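Local coordinates for protein DMSP lyase (Ruegeria pomeroyi, PDB 5CU1) that belongs to the cupin superfamily and binds an iron(III) ion within its beta-barrel, at residues P34-F39 against M190-W195. Numbering follows the deposited sequence.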
ATOM      1  N   PRO A  34       2.985   3.491  17.238  1.00 23.54           N
ATOM      2  CA  PRO A  34       4.239   4.236  17.294  1.00 22.30           C
ATOM      3  C   PRO A  34       5.152   4.241  16.094  1.00 22.45           C
ATOM      4  O   PRO A  34       5.820   5.145  15.853  1.00 22.74           O
ATOM      5  CB  PRO A  34       4.909   3.608  18.501  1.00 20.72           C
ATOM      6  CG  PRO A  34       3.902   3.029  19.214  1.00 21.91           C
ATOM      7  CD  PRO A  34       2.940   2.546  18.359  1.00 22.69           C
ATOM      8  N   ALA A  35       5.123   3.188  15.342  1.00 20.86           N
ATOM      9  CA  ALA A  35       5.926   3.036  14.174  1.00 20.23           C
ATOM     10  C   ALA A  35       5.371   3.958  13.057  1.00 21.56           C
ATOM     11  O   ALA A  35       6.077   4.437  12.396  1.00 24.84           O
ATOM     12  CB  ALA A  35       6.131   1.660  13.791  1.00 17.30           C
ATOM     13  N   LEU A  36       4.136   4.229  13.027  1.00 21.00           N
ATOM     14  CA  LEU A  36       3.526   5.184  12.170  1.00 21.66           C
ATOM     15  C   LEU A  36       3.749   6.638  12.515  1.00 23.17           C
ATOM     16  O   LEU A  36       4.179   7.366  11.790  1.00 25.43           O
ATOM     17  CB  LEU A  36       2.140   4.815  11.911  1.00 16.99           C
ATOM     18  CG  LEU A  36       1.720   3.428  11.570  1.00 19.37           C
ATOM     19  CD1 LEU A  36       0.321   3.426  11.321  1.00 14.13           C
ATOM     20  CD2 LEU A  36       2.335   2.781  10.421  1.00 18.86           C
ATOM     21  N   ALA A  37       3.448   6.935  13.730  1.00 28.43           N
ATOM     22  CA  ALA A  37       3.586   8.193  14.382  1.00 24.87           C
ATOM     23  C   ALA A  37       4.997   8.639  14.542  1.00 22.39           C
ATOM     24  O   ALA A  37       5.241   9.697  14.364  1.00 27.43           O
ATOM     25  CB  ALA A  37       2.813   8.217  15.697  1.00 22.17           C
ATOM     26  N   GLY A  38       5.909   7.740  14.786  1.00 23.11           N
ATOM     27  CA  GLY A  38       7.295   7.930  14.572  1.00 22.95           C
ATOM     28  C   GLY A  38       7.876   8.222  13.242  1.00 24.20           C
ATOM     29  O   GLY A  38       8.810   8.826  13.183  1.00 28.16           O
ATOM     30  N   PHE A  39       7.266   7.767  12.189  1.00 22.33           N
ATOM     31  CA  PHE A  39       7.680   8.019  10.818  1.00 23.62           C
ATOM     32  C   PHE A  39       7.402   9.346  10.245  1.00 19.06           C
ATOM     33  O   PHE A  39       8.068   9.832   9.688  1.00 21.28           O
ATOM     34  CB  PHE A  39       7.183   6.877   9.929  1.00 25.54           C
ATOM     35  CG  PHE A  39       7.440   6.969   8.470  1.00 20.78           C
ATOM     36  CD1 PHE A  39       8.493   6.332   7.916  1.00 17.14           C
ATOM     37  CD2 PHE A  39       6.580   7.568   7.703  1.00 17.22           C
ATOM     38  CE1 PHE A  39       8.678   6.305   6.586  1.00 15.04           C
ATOM     39  CE2 PHE A  39       6.770   7.617   6.384  1.00 17.59           C
ATOM     40  CZ  PHE A  39       7.806   6.939   5.841  1.00 17.09           C
ATOM     41  N   MET A 190      -2.946  -7.256   3.237  1.00 21.60           N
ATOM     42  CA  MET A 190      -3.158  -5.844   2.958  1.00 17.48           C
ATOM     43  C   MET A 190      -2.227  -5.053   3.859  1.00 18.80           C
ATOM     44  O   MET A 190      -2.017  -5.429   5.018  1.00 19.29           O
ATOM     45  CB  MET A 190      -4.606  -5.447   3.210  1.00 17.85           C
ATOM     46  CG  MET A 190      -4.842  -3.964   3.130  1.00 15.67           C
ATOM     47  SD  MET A 190      -6.455  -3.473   3.730  1.00 24.40           S
ATOM     48  CE  MET A 190      -7.491  -4.653   2.881  1.00 20.91           C
ATOM     49  N   ALA A 191      -1.658  -3.970   3.335  1.00 21.61           N
ATOM     50  CA  ALA A 191      -0.801  -3.099   4.142  1.00 17.74           C
ATOM     51  C   ALA A 191      -1.119  -1.646   3.919  1.00 18.29           C
ATOM     52  O   ALA A 191      -1.568  -1.249   2.851  1.00 21.42           O
ATOM     53  CB  ALA A 191       0.684  -3.349   3.837  1.00 17.08           C
ATOM     54  N   LEU A 192      -0.882  -0.859   4.953  1.00 19.77           N
ATOM     55  CA  LEU A 192      -0.767   0.575   4.831  1.00 15.85           C
ATOM     56  C   LEU A 192       0.679   0.866   4.503  1.00 18.80           C
ATOM     57  O   LEU A 192       1.575   0.287   5.121  1.00 17.85           O
ATOM     58  CB  LEU A 192      -1.170   1.272   6.126  1.00 16.53           C
ATOM     59  CG  LEU A 192      -0.818   2.757   6.232  1.00 22.55           C
ATOM     60  CD1 LEU A 192      -1.722   3.589   5.319  1.00 18.05           C
ATOM     61  CD2 LEU A 192      -0.887   3.242   7.687  1.00 19.21           C
ATOM     62  N   VAL A 193       0.896   1.732   3.512  1.00 19.03           N
ATOM     63  CA  VAL A 193       2.223   2.156   3.098  1.00 16.90           C
ATOM     64  C   VAL A 193       2.348   3.674   3.184  1.00 20.38           C
ATOM     65  O   VAL A 193       1.598   4.374   2.525  1.00 20.97           O
ATOM     66  CB  VAL A 193       2.522   1.721   1.667  1.00 19.62           C
ATOM     67  CG1 VAL A 193       4.004   1.949   1.335  1.00 18.18           C
ATOM     68  CG2 VAL A 193       2.125   0.280   1.474  1.00 17.66           C
ATOM     69  N   LEU A 194       3.283   4.170   4.000  1.00 18.58           N
ATOM     70  CA  LEU A 194       3.541   5.605   4.135  1.00 14.29           C
ATOM     71  C   LEU A 194       4.823   6.012   3.436  1.00 14.55           C
ATOM     72  O   LEU A 194       5.802   5.286   3.483  1.00 13.42           O
ATOM     73  CB  LEU A 194       3.628   6.009   5.610  1.00 16.03           C
ATOM     74  CG  LEU A 194       2.366   5.724   6.424  1.00 21.78           C
ATOM     75  CD1 LEU A 194       2.510   6.218   7.840  1.00 18.86           C
ATOM     76  CD2 LEU A 194       1.144   6.352   5.765  1.00 23.68           C
ATOM     77  N   TRP A 195       4.790   7.168   2.771  1.00 20.81           N
ATOM     78  CA  TRP A 195       5.952   7.764   2.108  1.00 18.19           C
ATOM     79  C   TRP A 195       6.297   9.110   2.723  1.00 20.94           C
ATOM     80  O   TRP A 195       5.420   9.865   3.153  1.00 16.38           O
ATOM     81  CB  TRP A 195       5.708   7.979   0.614  1.00 18.64           C
ATOM     82  CG  TRP A 195       5.853   6.777  -0.213  1.00 16.73           C
ATOM     83  CD1 TRP A 195       5.776   5.498   0.203  1.00 14.57           C
ATOM     84  CD2 TRP A 195       6.099   6.735  -1.623  1.00 19.31           C
ATOM     85  NE1 TRP A 195       5.955   4.647  -0.856  1.00 19.14           N
ATOM     86  CE2 TRP A 195       6.159   5.386  -1.988  1.00 20.94           C
ATOM     87  CE3 TRP A 195       6.270   7.709  -2.606  1.00 21.69           C
ATOM     88  CZ2 TRP A 195       6.403   4.982  -3.298  1.00 22.79           C
ATOM     89  CZ3 TRP A 195       6.502   7.309  -3.902  1.00 18.84           C
ATOM     90  CH2 TRP A 195       6.571   5.957  -4.238  1.00 24.61           C
TER
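A short helix, 34-39, packs against the outer surface of the cupin beta-barrel, lying over strand 190-195, one of the inner strands of a five-stranded antiparallel sheet. The two segments run nearly in the same direction, their axes 19° apart and 10.1 Å from each other at closest approach, and apolar side chains fill the gap. Leu36 and Phe39, three residues apart on the helix, both point at the strand; Leu192 and Leu194 answer from the strand, whereas Val193 and Trp195 start off on the other side of the sheet.

Leu36 has CG beside its backbone N and anti to the carbonyl carbon (chi1 -45°), and it reaches the strand with its methyl tips. CD1 meets Leu192 CD2 at 3.8 Å, the two side chains crossing obliquely, while CD2 approaches Leu194 CD1 more loosely at 4.3 Å. Phe26 and Leu29 of helix 17-32 and Phe148 of strand 144-150 extend this buried apolar layer.

Phe39 differs from Leu36 in having CG anti to the backbone N and beside the carbonyl carbon (chi1 177°); its ring and the Leu194 side chain pass each other in opposite directions. Leu194 in turn has CG anti to its carbonyl carbon, and its CB lies 3.6 Å from Phe39 CE2. The backbone carbon C of Trp195 lies at the ring edge, 4.0 Å from Phe39 CE2. The same ring also forms a cation-pi contact with Arg196, whose guanidinium hydrogen-bonds the Phe39 carbonyl and so ties the helix to the residue following the segment.

Across the sheet, the indole N-H of Trp195 (NE1) hydrogen-bonds OE2 of Glu145, an iron ligand, so the strand links the helix-packed surface to the metal site. At the far end of the phenyl ring, Phe39 CZ rests 3.5 Å from the backbone oxygen of Leu194.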